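Local coordinates for protein alpha-fucosidase (Bifidobacterium bifidum, PDB 2EAB) that forms the catalytic part of a longer calcium-binding 1,2-alpha-L-fucosidase, which probably hydrolyses alpha-1,2-linked L-fucose from glycans, at residues G60-G65 and G399-T404; V72-E77 and G140-D145; F205-P210 and V274-A279; T228-G233 and L241-I246. All blocks are in the same frame, centred on the assembly; numbering follows the deposited sequence.

Contact 1 of 4, residues G60-G65 and G399-T404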
loop_
_atom_site.group_PDB
_atom_site.type_symbol
_atom_site.label_atom_id
_atom_site.label_comp_id
_atom_site.label_asym_id
_atom_site.label_seq_id
_atom_site.Cartn_x
_atom_site.Cartn_y
_atom_site.Cartn_z
ATOM N N GLY A 60 -12.115 12.029 -1.970
ATOM C CA GLY A 60 -12.390 11.009 -2.956
ATOM C C GLY A 60 -13.869 10.870 -3.224
ATOM O O GLY A 60 -14.707 11.163 -2.363
ATOM N N GLY A 61 -14.178 10.417 -4.432
ATOM C CA GLY A 61 -15.532 10.053 -4.798
ATOM C C GLY A 61 -15.577 8.663 -5.388
ATOM O O GLY A 61 -14.578 8.165 -5.915
ATOM N N THR A 62 -16.741 8.033 -5.282
ATOM C CA THR A 62 -17.033 6.791 -5.980
ATOM C C THR A 62 -18.370 6.971 -6.694
ATOM O O THR A 62 -19.409 7.174 -6.056
ATOM C CB THR A 62 -17.032 5.553 -5.046
ATOM O OG1 THR A 62 -17.354 5.946 -3.704
ATOM C CG2 THR A 62 -15.661 4.867 -5.057
ATOM N N VAL A 63 -18.311 6.932 -8.023
ATOM C CA VAL A 63 -19.420 7.330 -8.888
ATOM C C VAL A 63 -20.323 6.149 -9.209
ATOM O O VAL A 63 -19.852 5.098 -9.648
ATOM C CB VAL A 63 -18.891 7.935 -10.209
ATOM C CG1 VAL A 63 -20.040 8.371 -11.117
ATOM C CG2 VAL A 63 -17.972 9.101 -9.915
ATOM N N TRP A 64 -21.625 6.339 -9.002
ATOM C CA TRP A 64 -22.604 5.303 -9.314
ATOM C C TRP A 64 -23.109 5.396 -10.763
ATOM O O TRP A 64 -23.322 4.380 -11.416
ATOM C CB TRP A 64 -23.778 5.363 -8.329
ATOM C CG TRP A 64 -23.421 5.042 -6.894
ATOM C CD1 TRP A 64 -22.619 5.773 -6.056
ATOM C CD2 TRP A 64 -23.875 3.918 -6.128
ATOM N NE1 TRP A 64 -22.540 5.167 -4.826
ATOM C CE2 TRP A 64 -23.301 4.029 -4.839
ATOM C CE3 TRP A 64 -24.704 2.823 -6.407
ATOM C CZ2 TRP A 64 -23.536 3.094 -3.831
ATOM C CZ3 TRP A 64 -24.936 1.890 -5.401
ATOM C CH2 TRP A 64 -24.351 2.032 -4.130
ATOM N N GLY A 65 -23.286 6.617 -11.257
ATOM C CA GLY A 65 -23.772 6.834 -12.620
ATOM C C GLY A 65 -25.245 6.516 -12.800
ATOM O O GLY A 65 -25.662 6.073 -13.875
ATOM N N GLY A 399 -7.694 2.570 0.643
ATOM C CA GLY A 399 -7.134 3.736 -0.028
ATOM C C GLY A 399 -7.637 4.970 0.687
ATOM O O GLY A 399 -7.096 5.359 1.726
ATOM N N ILE A 400 -8.669 5.582 0.108
ATOM C CA ILE A 400 -9.464 6.611 0.773
ATOM C C ILE A 400 -10.973 6.386 0.591
ATOM O O ILE A 400 -11.768 7.215 1.041
ATOM C CB ILE A 400 -9.129 8.064 0.284
ATOM C CG1 ILE A 400 -9.333 8.219 -1.233
ATOM C CG2 ILE A 400 -7.748 8.500 0.750
ATOM C CD1 ILE A 400 -9.282 9.656 -1.712
ATOM N N TRP A 401 -11.365 5.285 -0.051
ATOM C CA TRP A 401 -12.750 5.110 -0.511
ATOM C C TRP A 401 -13.529 4.149 0.373
ATOM O O TRP A 401 -13.122 3.010 0.550
ATOM C CB TRP A 401 -12.773 4.634 -1.973
ATOM C CG TRP A 401 -12.084 5.598 -2.890
ATOM C CD1 TRP A 401 -12.604 6.756 -3.383
ATOM C CD2 TRP A 401 -10.743 5.511 -3.395
ATOM N NE1 TRP A 401 -11.680 7.395 -4.179
ATOM C CE2 TRP A 401 -10.524 6.659 -4.194
ATOM C CE3 TRP A 401 -9.705 4.581 -3.245
ATOM C CZ2 TRP A 401 -9.316 6.892 -4.859
ATOM C CZ3 TRP A 401 -8.504 4.817 -3.902
ATOM C CH2 TRP A 401 -8.318 5.967 -4.694
ATOM N N SER A 402 -14.659 4.604 0.911
ATOM C CA SER A 402 -15.504 3.756 1.751
ATOM C C SER A 402 -16.938 4.249 1.723
ATOM O O SER A 402 -17.188 5.421 1.468
ATOM C CB SER A 402 -15.006 3.741 3.189
ATOM O OG SER A 402 -15.232 5.001 3.786
ATOM N N VAL A 403 -17.859 3.334 2.009
ATOM C CA VAL A 403 -19.280 3.654 2.112
ATOM C C VAL A 403 -19.815 3.428 3.530
ATOM O O VAL A 403 -20.844 3.986 3.904
ATOM C CB VAL A 403 -20.120 2.845 1.080
ATOM C CG1 VAL A 403 -20.245 1.383 1.484
ATOM C CG2 VAL A 403 -21.495 3.474 0.875
ATOM N N THR A 404 -19.108 2.617 4.306
ATOM C CA THR A 404 -19.530 2.254 5.655
ATOM C C THR A 404 -18.998 3.250 6.681
ATOM O O THR A 404 -17.931 3.843 6.491
ATOM C CB THR A 404 -19.040 0.844 6.006
ATOM O OG1 THR A 404 -17.628 0.771 5.781
ATOM C CG2 THR A 404 -19.735 -0.201 5.137
#

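Contact 2 of 4, residues V72-E77 and G140-D145. With CA (calcium ion), chain C.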
loop_
_atom_site.group_PDB
_atom_site.type_symbol
_atom_site.label_atom_id
_atom_site.label_comp_id
_atom_site.label_asym_id
_atom_site.label_seq_id
_atom_site.Cartn_x
_atom_site.Cartn_y
_atom_site.Cartn_z
ATOM N N VAL A 72 -22.660 10.183 -5.808
ATOM C CA VAL A 72 -21.212 10.075 -5.675
ATOM C C VAL A 72 -20.907 9.917 -4.191
ATOM O O VAL A 72 -21.069 10.853 -3.410
ATOM C CB VAL A 72 -20.476 11.308 -6.246
ATOM C CG1 VAL A 72 -18.964 11.148 -6.102
ATOM C CG2 VAL A 72 -20.864 11.541 -7.702
ATOM N N THR A 73 -20.495 8.718 -3.804
ATOM C CA THR A 73 -20.129 8.454 -2.419
ATOM C C THR A 73 -18.851 9.235 -2.109
ATOM O O THR A 73 -17.922 9.257 -2.923
ATOM C CB THR A 73 -20.004 6.941 -2.188
ATOM O OG1 THR A 73 -21.282 6.331 -2.425
ATOM C CG2 THR A 73 -19.548 6.624 -0.772
ATOM N N PHE A 74 -18.819 9.891 -0.953
ATOM C CA PHE A 74 -17.809 10.906 -0.668
ATOM C C PHE A 74 -16.954 10.571 0.546
ATOM O O PHE A 74 -17.470 10.096 1.566
ATOM C CB PHE A 74 -18.486 12.270 -0.476
ATOM C CG PHE A 74 -17.521 13.415 -0.369
ATOM C CD1 PHE A 74 -17.009 14.021 -1.511
ATOM C CD2 PHE A 74 -17.104 13.874 0.876
ATOM C CE1 PHE A 74 -16.108 15.076 -1.413
ATOM C CE2 PHE A 74 -16.198 14.925 0.980
ATOM C CZ PHE A 74 -15.698 15.526 -0.171
ATOM N N ASN A 75 -15.653 10.844 0.421
ATOM C CA ASN A 75 -14.677 10.623 1.483
ATOM C C ASN A 75 -13.716 11.788 1.625
ATOM O O ASN A 75 -13.374 12.460 0.643
ATOM C CB ASN A 75 -13.819 9.392 1.176
ATOM C CG ASN A 75 -14.526 8.088 1.463
ATOM O OD1 ASN A 75 -14.636 7.664 2.620
ATOM N ND2 ASN A 75 -14.980 7.432 0.420
ATOM N N GLU A 76 -13.250 11.995 2.851
ATOM C CA GLU A 76 -12.044 12.782 3.102
ATOM C C GLU A 76 -11.148 11.971 4.044
ATOM O O GLU A 76 -11.620 11.414 5.047
ATOM C CB GLU A 76 -12.376 14.161 3.679
ATOM C CG GLU A 76 -11.286 15.221 3.454
ATOM C CD GLU A 76 -10.225 15.282 4.543
ATOM O OE1 GLU A 76 -9.233 16.033 4.353
ATOM O OE2 GLU A 76 -10.384 14.602 5.583
ATOM N N GLU A 77 -9.856 11.939 3.725
ATOM C CA GLU A 77 -8.893 11.011 4.336
ATOM C C GLU A 77 -8.746 11.124 5.853
ATOM O O GLU A 77 -8.309 10.169 6.493
ATOM C CB GLU A 77 -7.513 11.181 3.689
ATOM C CG GLU A 77 -6.955 12.589 3.878
ATOM C CD GLU A 77 -5.477 12.744 3.597
ATOM O OE1 GLU A 77 -5.047 13.918 3.543
ATOM O OE2 GLU A 77 -4.750 11.736 3.449
ATOM N N GLY A 140 -19.978 10.704 3.596
ATOM C CA GLY A 140 -21.381 10.703 3.210
ATOM C C GLY A 140 -21.498 10.501 1.718
ATOM O O GLY A 140 -20.748 9.712 1.128
ATOM N N ASP A 141 -22.439 11.219 1.113
ATOM C CA ASP A 141 -22.682 11.140 -0.324
ATOM C C ASP A 141 -23.055 12.499 -0.886
ATOM O O ASP A 141 -23.589 13.346 -0.174
ATOM C CB ASP A 141 -23.826 10.171 -0.638
ATOM C CG ASP A 141 -23.582 8.774 -0.112
ATOM O OD1 ASP A 141 -23.052 7.939 -0.875
ATOM O OD2 ASP A 141 -23.930 8.514 1.060
ATOM N N ILE A 142 -22.757 12.691 -2.169
ATOM C CA ILE A 142 -23.323 13.771 -2.965
ATOM C C ILE A 142 -24.437 13.161 -3.809
ATOM O O ILE A 142 -24.206 12.197 -4.543
ATOM C CB ILE A 142 -22.265 14.415 -3.896
ATOM C CG1 ILE A 142 -21.075 14.933 -3.077
ATOM C CG2 ILE A 142 -22.890 15.541 -4.738
ATOM C CD1 ILE A 142 -19.839 15.250 -3.902
ATOM N N TYR A 143 -25.647 13.703 -3.678
ATOM C CA TYR A 143 -26.771 13.290 -4.524
ATOM C C TYR A 143 -27.144 14.382 -5.511
ATOM O O TYR A 143 -27.271 15.547 -5.141
ATOM C CB TYR A 143 -27.993 12.911 -3.688
ATOM C CG TYR A 143 -27.909 11.544 -3.049
ATOM C CD1 TYR A 143 -28.161 10.390 -3.788
ATOM C CD2 TYR A 143 -27.585 11.402 -1.701
ATOM C CE1 TYR A 143 -28.096 9.132 -3.201
ATOM C CE2 TYR A 143 -27.513 10.143 -1.105
ATOM C CZ TYR A 143 -27.767 9.016 -1.862
ATOM O OH TYR A 143 -27.706 7.768 -1.290
ATOM N N LEU A 144 -27.300 13.983 -6.771
ATOM C CA LEU A 144 -27.744 14.876 -7.834
ATOM C C LEU A 144 -29.030 14.295 -8.402
ATOM O O LEU A 144 -29.000 13.373 -9.215
ATOM C CB LEU A 144 -26.667 15.017 -8.920
ATOM C CG LEU A 144 -25.262 15.443 -8.472
ATOM C CD1 LEU A 144 -24.253 15.292 -9.601
ATOM C CD2 LEU A 144 -25.256 16.864 -7.948
ATOM N N ASP A 145 -30.160 14.818 -7.930
ATOM C CA ASP A 145 -31.465 14.241 -8.248
ATOM C C ASP A 145 -32.119 14.991 -9.403
ATOM O O ASP A 145 -32.543 16.135 -9.256
ATOM C CB ASP A 145 -32.372 14.221 -7.006
ATOM C CG ASP A 145 -33.652 13.416 -7.215
ATOM O OD1 ASP A 145 -33.919 12.960 -8.347
ATOM O OD2 ASP A 145 -34.405 13.239 -6.233
HETATM CA CA CA C . -4.581 9.600 1.847
#

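Contact 3 of 4, residues F205-P210 and V274-A279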
loop_
_atom_site.group_PDB
_atom_site.type_symbol
_atom_site.label_atom_id
_atom_site.label_comp_id
_atom_site.label_asym_id
_atom_site.label_seq_id
_atom_site.Cartn_x
_atom_site.Cartn_y
_atom_site.Cartn_z
ATOM N N PHE A 205 -31.919 19.796 -11.590
ATOM C CA PHE A 205 -31.558 18.848 -10.538
ATOM C C PHE A 205 -31.460 19.489 -9.162
ATOM O O PHE A 205 -31.293 20.700 -9.032
ATOM C CB PHE A 205 -30.249 18.108 -10.874
ATOM C CG PHE A 205 -29.038 18.993 -10.893
ATOM C CD1 PHE A 205 -28.306 19.214 -9.731
ATOM C CD2 PHE A 205 -28.625 19.602 -12.072
ATOM C CE1 PHE A 205 -27.191 20.035 -9.739
ATOM C CE2 PHE A 205 -27.505 20.424 -12.092
ATOM C CZ PHE A 205 -26.786 20.640 -10.920
ATOM N N ASN A 206 -31.570 18.642 -8.145
ATOM C CA ASN A 206 -31.368 19.028 -6.764
ATOM C C ASN A 206 -30.043 18.444 -6.287
ATOM O O ASN A 206 -29.787 17.253 -6.478
ATOM C CB ASN A 206 -32.532 18.505 -5.919
ATOM C CG ASN A 206 -32.365 18.787 -4.446
ATOM O OD1 ASN A 206 -31.595 18.116 -3.756
ATOM N ND2 ASN A 206 -33.107 19.767 -3.945
ATOM N N VAL A 207 -29.202 19.280 -5.687
ATOM C CA VAL A 207 -27.939 18.800 -5.125
ATOM C C VAL A 207 -27.969 18.837 -3.602
ATOM O O VAL A 207 -28.324 19.850 -2.997
ATOM C CB VAL A 207 -26.690 19.535 -5.706
ATOM C CG1 VAL A 207 -26.807 21.035 -5.569
ATOM C CG2 VAL A 207 -25.406 19.040 -5.042
ATOM N N SER A 208 -27.615 17.707 -3.000
ATOM C CA SER A 208 -27.508 17.592 -1.553
ATOM C C SER A 208 -26.224 16.850 -1.197
ATOM O O SER A 208 -25.623 16.185 -2.044
ATOM C CB SER A 208 -28.732 16.877 -0.974
ATOM O OG SER A 208 -28.881 15.580 -1.518
ATOM N N MET A 209 -25.795 16.978 0.055
ATOM C CA MET A 209 -24.585 16.296 0.505
ATOM C C MET A 209 -24.746 15.760 1.930
ATOM O O MET A 209 -24.064 16.219 2.855
ATOM C CB MET A 209 -23.367 17.216 0.379
ATOM C CG MET A 209 -22.028 16.486 0.421
ATOM S SD MET A 209 -20.670 17.618 0.090
ATOM C CE MET A 209 -19.268 16.542 0.312
ATOM N N PRO A 210 -25.647 14.776 2.111
ATOM C CA PRO A 210 -25.878 14.223 3.439
ATOM C C PRO A 210 -24.668 13.462 3.961
ATOM O O PRO A 210 -24.039 12.692 3.228
ATOM C CB PRO A 210 -27.048 13.259 3.223
ATOM C CG PRO A 210 -26.954 12.878 1.781
ATOM C CD PRO A 210 -26.502 14.126 1.097
ATOM N N VAL A 274 -23.594 23.302 -15.912
ATOM C CA VAL A 274 -23.174 23.791 -14.599
ATOM C C VAL A 274 -21.862 23.134 -14.167
ATOM O O VAL A 274 -21.563 22.004 -14.559
ATOM C CB VAL A 274 -24.254 23.551 -13.494
ATOM C CG1 VAL A 274 -25.570 24.241 -13.833
ATOM C CG2 VAL A 274 -24.486 22.070 -13.257
ATOM N N THR A 275 -21.088 23.857 -13.366
ATOM C CA THR A 275 -19.919 23.287 -12.703
ATOM C C THR A 275 -20.118 23.369 -11.198
ATOM O O THR A 275 -20.437 24.432 -10.659
ATOM C CB THR A 275 -18.613 24.009 -13.095
ATOM O OG1 THR A 275 -18.514 24.079 -14.521
ATOM C CG2 THR A 275 -17.386 23.269 -12.541
ATOM N N LEU A 276 -19.951 22.229 -10.534
ATOM C CA LEU A 276 -19.962 22.160 -9.082
ATOM C C LEU A 276 -18.530 22.080 -8.585
ATOM O O LEU A 276 -17.736 21.287 -9.094
ATOM C CB LEU A 276 -20.734 20.931 -8.605
ATOM C CG LEU A 276 -22.251 21.022 -8.403
ATOM C CD1 LEU A 276 -23.000 21.581 -9.611
ATOM C CD2 LEU A 276 -22.799 19.659 -8.015
ATOM N N TYR A 277 -18.205 22.920 -7.610
ATOM C CA TYR A 277 -16.929 22.848 -6.915
ATOM C C TYR A 277 -17.187 22.369 -5.497
ATOM O O TYR A 277 -17.966 22.977 -4.754
ATOM C CB TYR A 277 -16.230 24.206 -6.919
ATOM C CG TYR A 277 -15.850 24.667 -8.306
ATOM C CD1 TYR A 277 -14.690 24.195 -8.926
ATOM C CD2 TYR A 277 -16.659 25.560 -9.007
ATOM C CE1 TYR A 277 -14.340 24.608 -10.208
ATOM C CE2 TYR A 277 -16.316 25.978 -10.290
ATOM C CZ TYR A 277 -15.155 25.500 -10.879
ATOM O OH TYR A 277 -14.815 25.907 -12.147
ATOM N N ILE A 278 -16.541 21.264 -5.143
ATOM C CA ILE A 278 -16.783 20.586 -3.876
ATOM C C ILE A 278 -15.478 20.502 -3.097
ATOM O O ILE A 278 -14.466 20.017 -3.612
ATOM C CB ILE A 278 -17.352 19.163 -4.100
ATOM C CG1 ILE A 278 -18.651 19.221 -4.918
ATOM C CG2 ILE A 278 -17.584 18.462 -2.765
ATOM C CD1 ILE A 278 -18.710 18.217 -6.054
ATOM N N ALA A 279 -15.502 20.984 -1.858
ATOM C CA ALA A 279 -14.340 20.878 -0.983
ATOM C C ALA A 279 -14.765 20.390 0.390
ATOM O O ALA A 279 -15.925 20.536 0.780
ATOM C CB ALA A 279 -13.621 22.209 -0.878
#

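Contact 4 of 4, residues T228-G233 and L241-I246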
loop_
_atom_site.group_PDB
_atom_site.type_symbol
_atom_site.label_atom_id
_atom_site.label_comp_id
_atom_site.label_asym_id
_atom_site.label_seq_id
_atom_site.Cartn_x
_atom_site.Cartn_y
_atom_site.Cartn_z
ATOM N N THR A 228 -23.941 28.409 -2.550
ATOM C CA THR A 228 -23.173 27.417 -1.790
ATOM C C THR A 228 -23.966 26.696 -0.701
ATOM O O THR A 228 -24.653 27.321 0.111
ATOM C CB THR A 228 -21.886 28.048 -1.209
ATOM O OG1 THR A 228 -21.122 28.608 -2.281
ATOM C CG2 THR A 228 -21.021 27.013 -0.483
ATOM N N LEU A 229 -23.857 25.369 -0.721
ATOM C CA LEU A 229 -24.401 24.489 0.304
ATOM C C LEU A 229 -23.279 24.090 1.260
ATOM O O LEU A 229 -22.210 23.654 0.818
ATOM C CB LEU A 229 -24.990 23.239 -0.354
ATOM C CG LEU A 229 -25.498 22.098 0.530
ATOM C CD1 LEU A 229 -26.805 22.475 1.200
ATOM C CD2 LEU A 229 -25.670 20.826 -0.283
ATOM N N THR A 230 -23.520 24.246 2.559
ATOM C CA THR A 230 -22.528 23.912 3.579
ATOM C C THR A 230 -23.083 22.899 4.569
ATOM O O THR A 230 -24.160 23.097 5.140
ATOM C CB THR A 230 -22.067 25.165 4.356
ATOM O OG1 THR A 230 -21.511 26.119 3.446
ATOM C CG2 THR A 230 -21.019 24.806 5.414
ATOM N N VAL A 231 -22.337 21.816 4.767
ATOM C CA VAL A 231 -22.624 20.861 5.833
ATOM C C VAL A 231 -21.437 20.889 6.784
ATOM O O VAL A 231 -20.294 20.694 6.357
ATOM C CB VAL A 231 -22.832 19.425 5.287
ATOM C CG1 VAL A 231 -23.207 18.468 6.412
ATOM C CG2 VAL A 231 -23.899 19.408 4.194
ATOM N N LYS A 232 -21.695 21.151 8.060
ATOM C CA LYS A 232 -20.614 21.250 9.029
ATOM C C LYS A 232 -21.078 20.794 10.397
ATOM O O LYS A 232 -22.258 20.916 10.737
ATOM C CB LYS A 232 -20.068 22.679 9.092
ATOM C CG LYS A 232 -21.084 23.720 9.549
ATOM C CD LYS A 232 -20.562 25.135 9.392
ATOM C CE LYS A 232 -21.595 26.141 9.872
ATOM N NZ LYS A 232 -21.203 27.540 9.554
ATOM N N GLY A 233 -20.149 20.262 11.177
ATOM C CA GLY A 233 -20.454 19.791 12.518
ATOM C C GLY A 233 -19.204 19.251 13.172
ATOM O O GLY A 233 -18.089 19.555 12.737
ATOM N N LEU A 241 -13.735 18.386 14.053
ATOM C CA LEU A 241 -14.567 19.290 13.260
ATOM C C LEU A 241 -14.552 18.876 11.806
ATOM O O LEU A 241 -13.512 18.487 11.281
ATOM C CB LEU A 241 -14.075 20.733 13.368
ATOM C CG LEU A 241 -13.977 21.338 14.768
ATOM C CD1 LEU A 241 -13.332 22.711 14.707
ATOM C CD2 LEU A 241 -15.348 21.420 15.424
ATOM N N TYR A 242 -15.707 18.959 11.157
ATOM C CA TYR A 242 -15.793 18.674 9.729
ATOM C C TYR A 242 -16.644 19.716 9.014
ATOM O O TYR A 242 -17.572 20.288 9.595
ATOM C CB TYR A 242 -16.303 17.252 9.463
ATOM C CG TYR A 242 -17.705 16.964 9.959
ATOM C CD1 TYR A 242 -18.818 17.226 9.158
ATOM C CD2 TYR A 242 -17.916 16.408 11.220
ATOM C CE1 TYR A 242 -20.112 16.956 9.609
ATOM C CE2 TYR A 242 -19.201 16.133 11.676
ATOM C CZ TYR A 242 -20.290 16.408 10.870
ATOM O OH TYR A 242 -21.550 16.129 11.345
ATOM N N ASN A 243 -16.319 19.949 7.747
ATOM C CA ASN A 243 -16.965 20.971 6.941
ATOM C C ASN A 243 -16.836 20.583 5.475
ATOM O O ASN A 243 -15.732 20.313 4.991
ATOM C CB ASN A 243 -16.306 22.334 7.210
ATOM C CG ASN A 243 -17.024 23.495 6.528
ATOM O OD1 ASN A 243 -17.062 23.586 5.304
ATOM N ND2 ASN A 243 -17.570 24.405 7.331
ATOM N N SER A 244 -17.967 20.530 4.780
ATOM C CA SER A 244 -17.960 20.349 3.336
ATOM C C SER A 244 -18.846 21.396 2.677
ATOM O O SER A 244 -19.854 21.830 3.252
ATOM C CB SER A 244 -18.409 18.940 2.949
ATOM O OG SER A 244 -19.790 18.744 3.199
ATOM N N GLN A 245 -18.454 21.806 1.474
ATOM C CA GLN A 245 -19.177 22.835 0.733
ATOM C C GLN A 245 -19.265 22.498 -0.739
ATOM O O GLN A 245 -18.307 21.981 -1.324
ATOM C CB GLN A 245 -18.516 24.202 0.920
ATOM C CG GLN A 245 -18.620 24.721 2.344
ATOM C CD GLN A 245 -17.905 26.026 2.575
ATOM O OE1 GLN A 245 -17.930 26.933 1.739
ATOM N NE2 GLN A 245 -17.269 26.139 3.734
ATOM N N ILE A 246 -20.431 22.782 -1.318
ATOM C CA ILE A 246 -20.659 22.648 -2.751
ATOM C C ILE A 246 -21.068 24.010 -3.291
ATOM O O ILE A 246 -22.098 24.566 -2.894
ATOM C CB ILE A 246 -21.755 21.605 -3.097
ATOM C CG1 ILE A 246 -21.421 20.236 -2.482
ATOM C CG2 ILE A 246 -21.962 21.533 -4.620
ATOM C CD1 ILE A 246 -22.384 19.112 -2.844
#

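Contact 1 of 4, residues G60-G65 and G399-T404
G60 meets I400 and W401 at its bare alpha carbon: CD1 of I400 comes to 3.6 Å from G60 CA, and NE1 of the W401 indole stands 3.9 Å from the same G60 CA. With no side chain in the way, both groups come up to the backbone of strand 59-63. I400 carries CG1 between its own backbone N and carbonyl carbon (chi1 58°), and that CG1 lies over the centre of the W401 ring, 3.5 Å above its plane, so the two side chains come to the strand as one packed unit. At G61 the backbone N sits at the edge of the indole, in its plane, and G61 O lies 3.5 Å from W401 CD1. The indole N-H is held by the carbonyl oxygen of F54, on the neighbouring strand, which, with I400 CG1 packed on the face, helps to set the ring's rotation. T62 follows with a methyl: T62 CG2 is 4.0 Å from W401 CD1 and approaches the ring obliquely, while T62 OG1 is taken up by W47 NE1. The nearest side-chain atom of I400 is about 4 Å from the bound calcium ion, whose ligands E77 and S386 come from different parts of the chain. The arrangement is the buried seam between the N-terminal beta-sandwich domain and the helical catalytic barrel of a family 95 glycoside hydrolase, made beside an interdomain calcium site.

Contact 2 of 4, residues V72-E77 and G140-D145
T73 and D141 lie side by side on one face of the sheet, and the T73 hydroxyl donates to the carboxylate in a bond of 2.8 Å from T73 OG1 to D141 OD1, met nearly along the C-O axis. The T73 OG1 is anti to its carbonyl carbon (chi1 -62°), which turns it to D141 and leaves the methyl beside the same oxygen. On the other face the contact is apolar. V72 CB and I142 CB are 4.3 Å apart, and F74 CD1 touches I142 CD1 at 3.9 Å. The backbones hold these pairs in antiparallel register: V72 and I142 exchange two bonds, as do F74 and G140, where the one from G140 N to F74 O stretches to 3.3 Å. In the next shell, R71 forms a salt bridge with D141 OD1, which would favour the charged carboxylate, and W64 NE1 bonds T73 OG1. W139 meets the F74 ring edge to face, and I278 and M191 of the facing sheet pack on F74 and I142. Beyond the paired residues the chain reaches E77, whose OE2 binds calcium at 2.7 Å together with the backbone oxygens of S386 and L393. This is central antiparallel pairing in one sheet of a beta-sandwich, with the T73-D141 pair on the face turned from the second sheet and V72, F74 and I142 on the face toward it.

Contact 3 of 4, residues F205-P210 and V274-A279
F205 presents the edge of its ring to V274, with F205 CZ only 3.6 Å from V274 CG2, which lies in the ring plane; F205 CE2 is equally near to that methyl. F205 and V274 run past one another from opposing strands, and L276 CD1 joins at the ring edge, 4.1 Å from F205 CZ. F205 CG lies between the backbone N and the carbonyl carbon (chi1 66°), which starts the ring off toward the facing sheet. The short strands run almost parallel, 8° apart, yet their axes come no closer than 11.2 Å: they belong to the two facing sheets of a beta-sandwich, and every touch is made by apolar side chains in the core between them. Against the close F205-V274 edge, the rest of the contact is looser and rests on single methyl pairs. V207 and L276 meet tip to tip, V207 CG2 to L276 CD2 at 4.0 Å, and M209 CE stands 4.0 Å from I278 CG2. M209 bridges the gap with a fully extended chain that crosses I278 obliquely and also rests against S244 and I246. N206, S208 and P210 are partly exposed on the outer side of their sheet, where N206 ND2 bonds S265 OG and S208 and P210 pack on Y143. Behind V274, L276 and I278, by contrast, T275 OG1 bonds R194, while helix 297-314 covers Y277 and A279.

Contact 4 of 4, residues T228-G233 and L241-I246
V231 O is approached by two groups of the opposite strand: S244 N gives it a bond of 2.8 Å with an N-H...O angle of 171°, and N243 CA adds a C-H contact at 3.4 Å. L229 O is treated alike, with I246 N at 2.9 Å and Q245 CA at 3.1 Å. G233 and Y242 exchange two backbone hydrogen bonds. Here the Y242 ring lies against the glycine in a CH-pi contact, G233 CA standing 4.0 Å from the ring centroid, 21° off the normal. Y242 CG lies between backbone N and carbonyl carbon (chi1 63°), the ring beyond it covers the glycine, and the hydroxyl goes on to E220. On the other face T230 OG1 lies alongside Q245 CG at 3.4 Å, and Q245 NE2 donates to N243 OD1 at 3.0 Å, tying two residues of one strand together. This antiparallel beta hairpin lies between strand 217-225, which bonds T230 and K232, and strand 273-282, which bonds N243 and Q245. Helix 297-314 lies over the N243 and Q245 face, where N301 bonds both side chains, while S244 and I246 turn toward M209 and the sandwich core.

Overall arrangement
Following the chain from the N terminus, strand 59-63 opens contact 1, which is completed only at 399-404; contacts 2, 3 and 4 all lie within that long loop. Contact 2 closes first, joining 72-77 to 140-145, and shares a sheet with strands 59-63 and 203-208. Contact 3 follows in series, running from 205-210 to 274-279, and encloses the short hairpin of contact 4. No loops cross. Contacts 2 and 4 each work within one sheet of the N-terminal beta-sandwich, contact 3 spans the core between the two sheets, and contact 1 ties strand 59-63 of that sandwich to the catalytic region. M209 and I246 lie where contacts 3 and 4 meet.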